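Local structure of NOL1/NOP2/sun family protein (Enterococcus faecium, 3M4X) at residues W42-P47 with L123-K128; F80-G85 with I150-V155. The protein probably methylates ribosomal RNA through a Rossmann-like methyltransferase domain and carries a PUA-like domain likely to bind RNA. All coordinates share one frame; numbering follows the deposited sequence.

Interaction 1: W42-P47 with L123-K128; sequences WNPLKP and LAAQMK
L45 reaches across from its loop and lays its branched end on the last turn of helix 118-127. Its CB points to the side of the helix rather than at it. The first torsion then sets CG anti to the carbonyl carbon (chi1 -58°), and from there the chain closes on the helix. CG sits 4.0 Å from A125 CA. CD1 lies 3.9 Å from A124 O and, more loosely, 4.4 Å from A124 CB. CD2 goes further towards the helix end, 3.7 Å from A124 O and 3.8 Å from K128 CA. Both methyls therefore border the A124 carbonyl, whose oxygen accepts from K128 N just past the helix end. K128 has positive phi and is the first residue beyond the helix.

The loop 42-47 follows strand 39-41 and precedes helix 49-56. It makes a type I beta turn from N43 to K46, closed by K46 N to N43 O. The N43 side chain adds an Asx turn: OD1 takes a hydrogen bond from L45 N at 2.9 Å, with the donor above the carbonyl plane. These bonds hold the backbone from which L45 projects. The loop belongs to the RsmF-type N-terminal region, the helix to the RsmB/F-type methyltransferase region, whose fold is Rossmann-like.

P44 makes the second apolar touch. The CG and CD corner of its ring meets A125 CB, with CD at 3.8 Å. No hydrogen bond joins the two segments. Elsewhere on the helix, L123 and M127 pack on V109 of strand 108-111.

Interaction 2: F80-G85 with I150-V155; sequences FLHQAG and IERWGV
R152 and H82 meet by a stack and a hydrogen bond at once. In the stack, the R152 guanidinium lies flat on one face of the H82 ring, centres 3.9 Å apart and planes 17° apart. The overlap is offset: R152 NH1 sits over the ring towards its rim, 3.4 Å from H82 CD2. H82 NE2 in turn lies over the centre of the guanidinium, 3.5 Å from R152 CZ. The arginine chain bends at chi3, and the two side chains cross at about a right angle.

The one hydrogen bond across the segments runs from R152 NH1 to H82 O, at 2.8 Å and 151°. The donor is tilted 17° from the carbonyl plane. H82 O also accepts from G85 N. R152 has other partners too: NH1 reaches E87 O, and NH2 reaches N149 OD1.

Both helices end here in a Schellman motif. G85 is the C-prime residue of helix 80-83, with Y86 N bonded to L81 O. G154 plays the like part for helix 140-153. The contact joins this helix end of the methyltransferase region to the end of a short helix in the RsmF-type N-terminal region.

The remaining contacts involve backbone oxygens or the G85 backbone. G85 CA approaches R152 O at 3.3 Å in a CA-H...O contact. G85 has no CB, and this lets its backbone lie so close to R152 O. R152 CG packs 3.4 Å from Q83 O. G85 O lies 3.2 Å from W153 CE3 and accepts from N43 ND2. The Q83 amide turns elsewhere, to Y386, W408 and V435.

How the interactions relate
Both interactions join the RsmF-type N-terminal region to helix ends of the methyltransferase region, 118-127 in interaction 1 and 140-153 in interaction 2. Interaction 1 is partly buried, with K128 exposed. It is mostly apolar, a leucine and a proline against two alanines and the backbone of the helix end. Interaction 2 is the more buried and rests on an arginine stack, a hydrogen bond and close glycine backbone. Their centres are 11 Å apart and they touch directly. N43 ND2 probably bonds to W153 O at 2.8 Å, and K46 NZ to A84 O at 2.7 Å. A124 CB of helix 118-127 packs on V155 CG2, just beyond helix 140-153.

Interaction 1: W42-P47 with L123-K128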
ATOM      1  N   TRP A  42      -5.544  -7.118   8.613  1.00 31.22           N
ATOM      2  CA  TRP A  42      -4.885  -8.389   8.428  1.00 32.38           C
ATOM      3  C   TRP A  42      -4.628  -8.617   6.934  1.00 33.78           C
ATOM      4  O   TRP A  42      -5.107  -7.861   6.075  1.00 33.20           O
ATOM      5  CB  TRP A  42      -5.681  -9.544   9.074  1.00 25.45           C
ATOM      6  CG  TRP A  42      -7.062  -9.759   8.530  1.00 27.70           C
ATOM      7  CD1 TRP A  42      -8.213  -9.130   8.932  1.00 31.95           C
ATOM      8  CD2 TRP A  42      -7.445 -10.674   7.501  1.00 31.23           C
ATOM      9  NE1 TRP A  42      -9.285  -9.606   8.214  1.00 32.60           N
ATOM     10  CE2 TRP A  42      -8.839 -10.547   7.323  1.00 32.50           C
ATOM     11  CE3 TRP A  42      -6.743 -11.602   6.716  1.00 26.21           C
ATOM     12  CZ2 TRP A  42      -9.546 -11.305   6.395  1.00 35.59           C
ATOM     13  CZ3 TRP A  42      -7.446 -12.352   5.795  1.00 29.81           C
ATOM     14  CH2 TRP A  42      -8.834 -12.203   5.641  1.00 33.69           C
ATOM     15  N   ASN A  43      -3.864  -9.664   6.638  1.00 28.31           N
ATOM     16  CA  ASN A  43      -3.279  -9.850   5.326  1.00 25.02           C
ATOM     17  C   ASN A  43      -3.665 -11.196   4.702  1.00 28.86           C
ATOM     18  O   ASN A  43      -3.153 -12.240   5.105  1.00 32.34           O
ATOM     19  CB  ASN A  43      -1.754  -9.713   5.433  1.00 27.11           C
ATOM     20  CG  ASN A  43      -1.083  -9.664   4.081  1.00 23.90           C
ATOM     21  OD1 ASN A  43      -1.726  -9.891   3.070  1.00 26.41           O
ATOM     22  ND2 ASN A  43       0.211  -9.378   4.058  1.00 22.54           N
ATOM     23  N   PRO A  44      -4.585 -11.164   3.725  1.00 28.54           N
ATOM     24  CA  PRO A  44      -5.070 -12.355   3.013  1.00 30.07           C
ATOM     25  C   PRO A  44      -3.987 -12.965   2.129  1.00 34.07           C
ATOM     26  O   PRO A  44      -4.145 -14.089   1.660  1.00 32.97           O
ATOM     27  CB  PRO A  44      -6.200 -11.822   2.123  1.00 34.29           C
ATOM     28  CG  PRO A  44      -6.407 -10.381   2.519  1.00 31.54           C
ATOM     29  CD  PRO A  44      -5.196  -9.913   3.232  1.00 27.34           C
ATOM     30  N   LEU A  45      -2.905 -12.232   1.894  1.00 35.25           N
ATOM     31  CA  LEU A  45      -1.769 -12.794   1.166  1.00 33.40           C
ATOM     32  C   LEU A  45      -0.982 -13.815   1.993  1.00 36.77           C
ATOM     33  O   LEU A  45      -0.260 -14.648   1.435  1.00 36.53           O
ATOM     34  CB  LEU A  45      -0.837 -11.686   0.681  1.00 29.14           C
ATOM     35  CG  LEU A  45      -1.496 -10.639  -0.231  1.00 31.54           C
ATOM     36  CD1 LEU A  45      -0.522  -9.523  -0.553  1.00 17.19           C
ATOM     37  CD2 LEU A  45      -2.038 -11.282  -1.519  1.00 22.16           C
ATOM     38  N   LYS A  46      -1.129 -13.757   3.318  1.00 32.97           N
ATOM     39  CA  LYS A  46      -0.336 -14.597   4.216  1.00 31.23           C
ATOM     40  C   LYS A  46      -0.998 -15.938   4.547  1.00 29.99           C
ATOM     41  O   LYS A  46      -2.213 -16.039   4.589  1.00 31.38           O
ATOM     42  CB  LYS A  46      -0.038 -13.840   5.517  1.00 33.51           C
ATOM     43  CG  LYS A  46       0.742 -12.542   5.331  1.00 27.71           C
ATOM     44  CD  LYS A  46       2.209 -12.833   5.031  1.00 26.13           C
ATOM     45  CE  LYS A  46       2.934 -11.547   4.698  1.00 24.75           C
ATOM     46  NZ  LYS A  46       4.396 -11.643   4.893  1.00 26.19           N
ATOM     47  N   PRO A  47      -0.183 -16.976   4.781  1.00 29.69           N
ATOM     48  CA  PRO A  47      -0.699 -18.249   5.313  1.00 35.00           C
ATOM     49  C   PRO A  47      -1.473 -18.024   6.611  1.00 31.00           C
ATOM     50  O   PRO A  47      -0.885 -17.510   7.558  1.00 35.72           O
ATOM     51  CB  PRO A  47       0.578 -19.048   5.638  1.00 27.18           C
ATOM     52  CG  PRO A  47       1.665 -18.426   4.833  1.00 30.65           C
ATOM     53  CD  PRO A  47       1.282 -16.982   4.600  1.00 28.88           C
ATOM     54  N   LEU A 123      -4.540  -2.763  -2.062  1.00 29.82           N
ATOM     55  CA  LEU A 123      -4.690  -3.140  -3.471  1.00 25.39           C
ATOM     56  C   LEU A 123      -4.059  -4.498  -3.725  1.00 24.46           C
ATOM     57  O   LEU A 123      -4.632  -5.369  -4.382  1.00 29.97           O
ATOM     58  CB  LEU A 123      -4.023  -2.102  -4.375  1.00 25.50           C
ATOM     59  CG  LEU A 123      -4.613  -0.684  -4.380  1.00 26.13           C
ATOM     60  CD1 LEU A 123      -3.697   0.265  -5.155  1.00 23.14           C
ATOM     61  CD2 LEU A 123      -6.010  -0.693  -4.982  1.00 21.64           C
ATOM     62  N   ALA A 124      -2.851  -4.664  -3.217  1.00 23.65           N
ATOM     63  CA  ALA A 124      -2.130  -5.904  -3.379  1.00 23.15           C
ATOM     64  C   ALA A 124      -2.898  -7.066  -2.743  1.00 30.95           C
ATOM     65  O   ALA A 124      -2.912  -8.172  -3.289  1.00 36.11           O
ATOM     66  CB  ALA A 124      -0.762  -5.772  -2.774  1.00 27.97           C
ATOM     67  N   ALA A 125      -3.535  -6.826  -1.600  1.00 26.31           N
ATOM     68  CA  ALA A 125      -4.323  -7.879  -0.954  1.00 31.11           C
ATOM     69  C   ALA A 125      -5.455  -8.260  -1.884  1.00 35.50           C
ATOM     70  O   ALA A 125      -5.816  -9.428  -1.989  1.00 34.96           O
ATOM     71  CB  ALA A 125      -4.880  -7.412   0.421  1.00 29.41           C
ATOM     72  N   GLN A 126      -6.007  -7.260  -2.572  1.00 31.99           N
ATOM     73  CA  GLN A 126      -7.123  -7.478  -3.480  1.00 25.11           C
ATOM     74  C   GLN A 126      -6.691  -8.273  -4.723  1.00 33.70           C
ATOM     75  O   GLN A 126      -7.455  -9.074  -5.268  1.00 33.28           O
ATOM     76  CB  GLN A 126      -7.717  -6.137  -3.905  1.00 27.22           C
ATOM     77  CG  GLN A 126      -8.646  -5.466  -2.877  1.00 25.59           C
ATOM     78  CD  GLN A 126      -8.854  -3.973  -3.175  1.00 29.56           C
ATOM     79  OE1 GLN A 126      -8.189  -3.399  -4.042  1.00 27.91           O
ATOM     80  NE2 GLN A 126      -9.785  -3.348  -2.464  1.00 26.67           N
HETATM   81  N   MSE A 127      -5.454  -8.054  -5.157  1.00 29.59           N
HETATM   82  CA  MSE A 127      -4.969  -8.615  -6.411  1.00 29.33           C
HETATM   83  C   MSE A 127      -4.438 -10.036  -6.297  1.00 27.77           C
HETATM   84  O   MSE A 127      -4.241 -10.704  -7.310  1.00 33.58           O
HETATM   85  CB  MSE A 127      -3.914  -7.695  -7.004  1.00 27.88           C
HETATM   86  CG  MSE A 127      -4.447  -6.296  -7.213  1.00 33.20           C
HETATM   87 SE   MSE A 127      -3.030  -5.069  -7.686  1.00 43.69          SE
HETATM   88  CE  MSE A 127      -2.535  -5.939  -9.364  1.00 27.35           C
ATOM     89  N   LYS A 128      -4.215 -10.485  -5.065  1.00 36.07           N
ATOM     90  CA  LYS A 128      -3.852 -11.870  -4.776  1.00 35.10           C
ATOM     91  C   LYS A 128      -2.628 -12.325  -5.576  1.00 33.04           C
ATOM     92  O   LYS A 128      -2.559 -13.463  -6.032  1.00 35.33           O
ATOM     93  CB  LYS A 128      -5.049 -12.791  -5.023  1.00 33.59           C
ATOM     94  CG  LYS A 128      -6.216 -12.484  -4.111  1.00 47.16           C
ATOM     95  CD  LYS A 128      -7.536 -12.942  -4.705  1.00 59.78           C
ATOM     96  CE  LYS A 128      -8.045 -14.204  -4.039  1.00 70.40           C
ATOM     97  NZ  LYS A 128      -9.454 -14.492  -4.433  1.00 74.64           N
TER

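Interaction 2: F80-G85 with I150-V155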
ATOM      1  N   PHE A  80       5.703  -9.995  16.464  1.00 35.33           N
ATOM      2  CA  PHE A  80       5.917 -10.832  15.293  1.00 41.05           C
ATOM      3  C   PHE A  80       4.820 -10.735  14.238  1.00 40.95           C
ATOM      4  O   PHE A  80       5.109 -10.916  13.049  1.00 38.33           O
ATOM      5  CB  PHE A  80       6.175 -12.294  15.688  1.00 35.26           C
ATOM      6  CG  PHE A  80       5.118 -12.874  16.558  1.00 30.85           C
ATOM      7  CD1 PHE A  80       3.948 -13.373  16.008  1.00 30.75           C
ATOM      8  CD2 PHE A  80       5.287 -12.929  17.927  1.00 37.56           C
ATOM      9  CE1 PHE A  80       2.955 -13.904  16.811  1.00 24.52           C
ATOM     10  CE2 PHE A  80       4.298 -13.470  18.745  1.00 41.25           C
ATOM     11  CZ  PHE A  80       3.134 -13.960  18.185  1.00 38.68           C
ATOM     12  N   LEU A  81       3.578 -10.457  14.650  1.00 33.73           N
ATOM     13  CA  LEU A  81       2.514 -10.282  13.655  1.00 34.93           C
ATOM     14  C   LEU A  81       2.829  -9.082  12.758  1.00 33.49           C
ATOM     15  O   LEU A  81       2.557  -9.092  11.559  1.00 37.02           O
ATOM     16  CB  LEU A  81       1.137 -10.110  14.303  1.00 31.81           C
ATOM     17  CG  LEU A  81       0.534 -11.292  15.066  1.00 36.10           C
ATOM     18  CD1 LEU A  81      -0.749 -10.869  15.804  1.00 35.10           C
ATOM     19  CD2 LEU A  81       0.263 -12.485  14.172  1.00 34.17           C
ATOM     20  N   HIS A  82       3.399  -8.043  13.348  1.00 32.13           N
ATOM     21  CA  HIS A  82       3.780  -6.889  12.567  1.00 32.23           C
ATOM     22  C   HIS A  82       5.035  -7.126  11.747  1.00 32.86           C
ATOM     23  O   HIS A  82       5.066  -6.777  10.572  1.00 33.07           O
ATOM     24  CB  HIS A  82       3.980  -5.641  13.431  1.00 35.58           C
ATOM     25  CG  HIS A  82       4.528  -4.480  12.660  1.00 36.72           C
ATOM     26  ND1 HIS A  82       5.881  -4.285  12.468  1.00 44.19           N
ATOM     27  CD2 HIS A  82       3.906  -3.490  11.979  1.00 36.87           C
ATOM     28  CE1 HIS A  82       6.068  -3.211  11.723  1.00 45.28           C
ATOM     29  NE2 HIS A  82       4.883  -2.709  11.413  1.00 41.68           N
ATOM     30  N   GLN A  83       6.072  -7.683  12.374  1.00 34.24           N
ATOM     31  CA  GLN A  83       7.334  -7.971  11.683  1.00 36.61           C
ATOM     32  C   GLN A  83       7.125  -8.809  10.421  1.00 33.59           C
ATOM     33  O   GLN A  83       7.724  -8.539   9.382  1.00 34.44           O
ATOM     34  CB  GLN A  83       8.326  -8.676  12.620  1.00 40.41           C
ATOM     35  CG  GLN A  83       9.556  -9.292  11.928  1.00 37.04           C
ATOM     36  CD  GLN A  83       9.357 -10.762  11.540  1.00 40.85           C
ATOM     37  OE1 GLN A  83       8.780 -11.542  12.307  1.00 39.98           O
ATOM     38  NE2 GLN A  83       9.839 -11.145  10.343  1.00 34.21           N
ATOM     39  N   ALA A  84       6.261  -9.812  10.516  1.00 28.70           N
ATOM     40  CA  ALA A  84       6.050 -10.757   9.421  1.00 31.11           C
ATOM     41  C   ALA A  84       4.987 -10.315   8.437  1.00 32.59           C
ATOM     42  O   ALA A  84       4.615 -11.089   7.560  1.00 31.85           O
ATOM     43  CB  ALA A  84       5.694 -12.131   9.963  1.00 30.64           C
ATOM     44  N   GLY A  85       4.472  -9.098   8.615  1.00 27.19           N
ATOM     45  CA  GLY A  85       3.502  -8.533   7.691  1.00 24.08           C
ATOM     46  C   GLY A  85       2.065  -9.002   7.836  1.00 25.61           C
ATOM     47  O   GLY A  85       1.306  -8.956   6.872  1.00 27.76           O
ATOM     48  N   ILE A 150       6.026  -2.961   1.351  1.00 34.83           N
ATOM     49  CA  ILE A 150       5.566  -3.876   0.295  1.00 33.39           C
ATOM     50  C   ILE A 150       6.200  -5.261   0.514  1.00 33.37           C
ATOM     51  O   ILE A 150       5.522  -6.283   0.554  1.00 33.16           O
ATOM     52  CB  ILE A 150       5.889  -3.310  -1.137  1.00 33.63           C
ATOM     53  CG1 ILE A 150       4.678  -2.604  -1.745  1.00 41.85           C
ATOM     54  CG2 ILE A 150       6.227  -4.412  -2.111  1.00 29.72           C
ATOM     55  CD1 ILE A 150       4.085  -1.529  -0.909  1.00 48.88           C
ATOM     56  N   GLU A 151       7.511  -5.274   0.697  1.00 30.17           N
ATOM     57  CA  GLU A 151       8.223  -6.498   1.008  1.00 29.33           C
ATOM     58  C   GLU A 151       7.703  -7.180   2.280  1.00 25.87           C
ATOM     59  O   GLU A 151       7.518  -8.395   2.314  1.00 26.43           O
ATOM     60  CB  GLU A 151       9.710  -6.186   1.141  1.00 31.34           C
ATOM     61  CG  GLU A 151      10.560  -7.369   1.507  1.00 34.05           C
ATOM     62  CD  GLU A 151      11.966  -6.956   1.836  1.00 37.22           C
ATOM     63  OE1 GLU A 151      12.188  -6.461   2.954  1.00 36.17           O
ATOM     64  OE2 GLU A 151      12.851  -7.115   0.974  1.00 42.99           O
ATOM     65  N   ARG A 152       7.446  -6.400   3.323  1.00 30.78           N
ATOM     66  CA  ARG A 152       6.990  -6.977   4.588  1.00 32.75           C
ATOM     67  C   ARG A 152       5.644  -7.666   4.406  1.00 32.78           C
ATOM     68  O   ARG A 152       5.390  -8.750   4.965  1.00 29.69           O
ATOM     69  CB  ARG A 152       6.931  -5.913   5.689  1.00 27.58           C
ATOM     70  CG  ARG A 152       6.431  -6.417   7.057  1.00 31.06           C
ATOM     71  CD  ARG A 152       6.551  -5.320   8.147  1.00 35.75           C
ATOM     72  NE  ARG A 152       5.749  -4.153   7.800  1.00 37.74           N
ATOM     73  CZ  ARG A 152       4.480  -3.972   8.171  1.00 40.28           C
ATOM     74  NH1 ARG A 152       3.857  -4.878   8.928  1.00 32.08           N
ATOM     75  NH2 ARG A 152       3.830  -2.881   7.781  1.00 30.73           N
ATOM     76  N   TRP A 153       4.817  -7.030   3.584  1.00 28.55           N
ATOM     77  CA  TRP A 153       3.441  -7.415   3.331  1.00 27.72           C
ATOM     78  C   TRP A 153       3.417  -8.641   2.451  1.00 29.37           C
ATOM     79  O   TRP A 153       2.378  -9.280   2.298  1.00 27.00           O
ATOM     80  CB  TRP A 153       2.704  -6.247   2.640  1.00 31.25           C
ATOM     81  CG  TRP A 153       1.196  -6.305   2.686  1.00 28.31           C
ATOM     82  CD1 TRP A 153       0.344  -6.331   1.617  1.00 30.48           C
ATOM     83  CD2 TRP A 153       0.365  -6.312   3.863  1.00 26.74           C
ATOM     84  NE1 TRP A 153      -0.963  -6.371   2.054  1.00 34.37           N
ATOM     85  CE2 TRP A 153      -0.976  -6.361   3.427  1.00 31.14           C
ATOM     86  CE3 TRP A 153       0.628  -6.294   5.240  1.00 23.37           C
ATOM     87  CZ2 TRP A 153      -2.052  -6.389   4.316  1.00 31.83           C
ATOM     88  CZ3 TRP A 153      -0.451  -6.333   6.129  1.00 28.83           C
ATOM     89  CH2 TRP A 153      -1.769  -6.376   5.660  1.00 32.58           C
ATOM     90  N   GLY A 154       4.567  -8.968   1.862  1.00 33.96           N
ATOM     91  CA  GLY A 154       4.679 -10.168   1.048  1.00 35.33           C
ATOM     92  C   GLY A 154       4.191 -10.034  -0.385  1.00 36.47           C
ATOM     93  O   GLY A 154       3.787 -11.013  -1.008  1.00 35.88           O
ATOM     94  N   VAL A 155       4.248  -8.824  -0.926  1.00 39.62           N
ATOM     95  CA  VAL A 155       3.757  -8.575  -2.286  1.00 31.47           C
ATOM     96  C   VAL A 155       4.806  -8.991  -3.292  1.00 26.10           C
ATOM     97  O   VAL A 155       5.945  -8.539  -3.229  1.00 31.33           O
ATOM     98  CB  VAL A 155       3.447  -7.089  -2.488  1.00 30.35           C
ATOM     99  CG1 VAL A 155       2.910  -6.818  -3.917  1.00 25.29           C
ATOM    100  CG2 VAL A 155       2.476  -6.617  -1.418  1.00 24.18           C
TER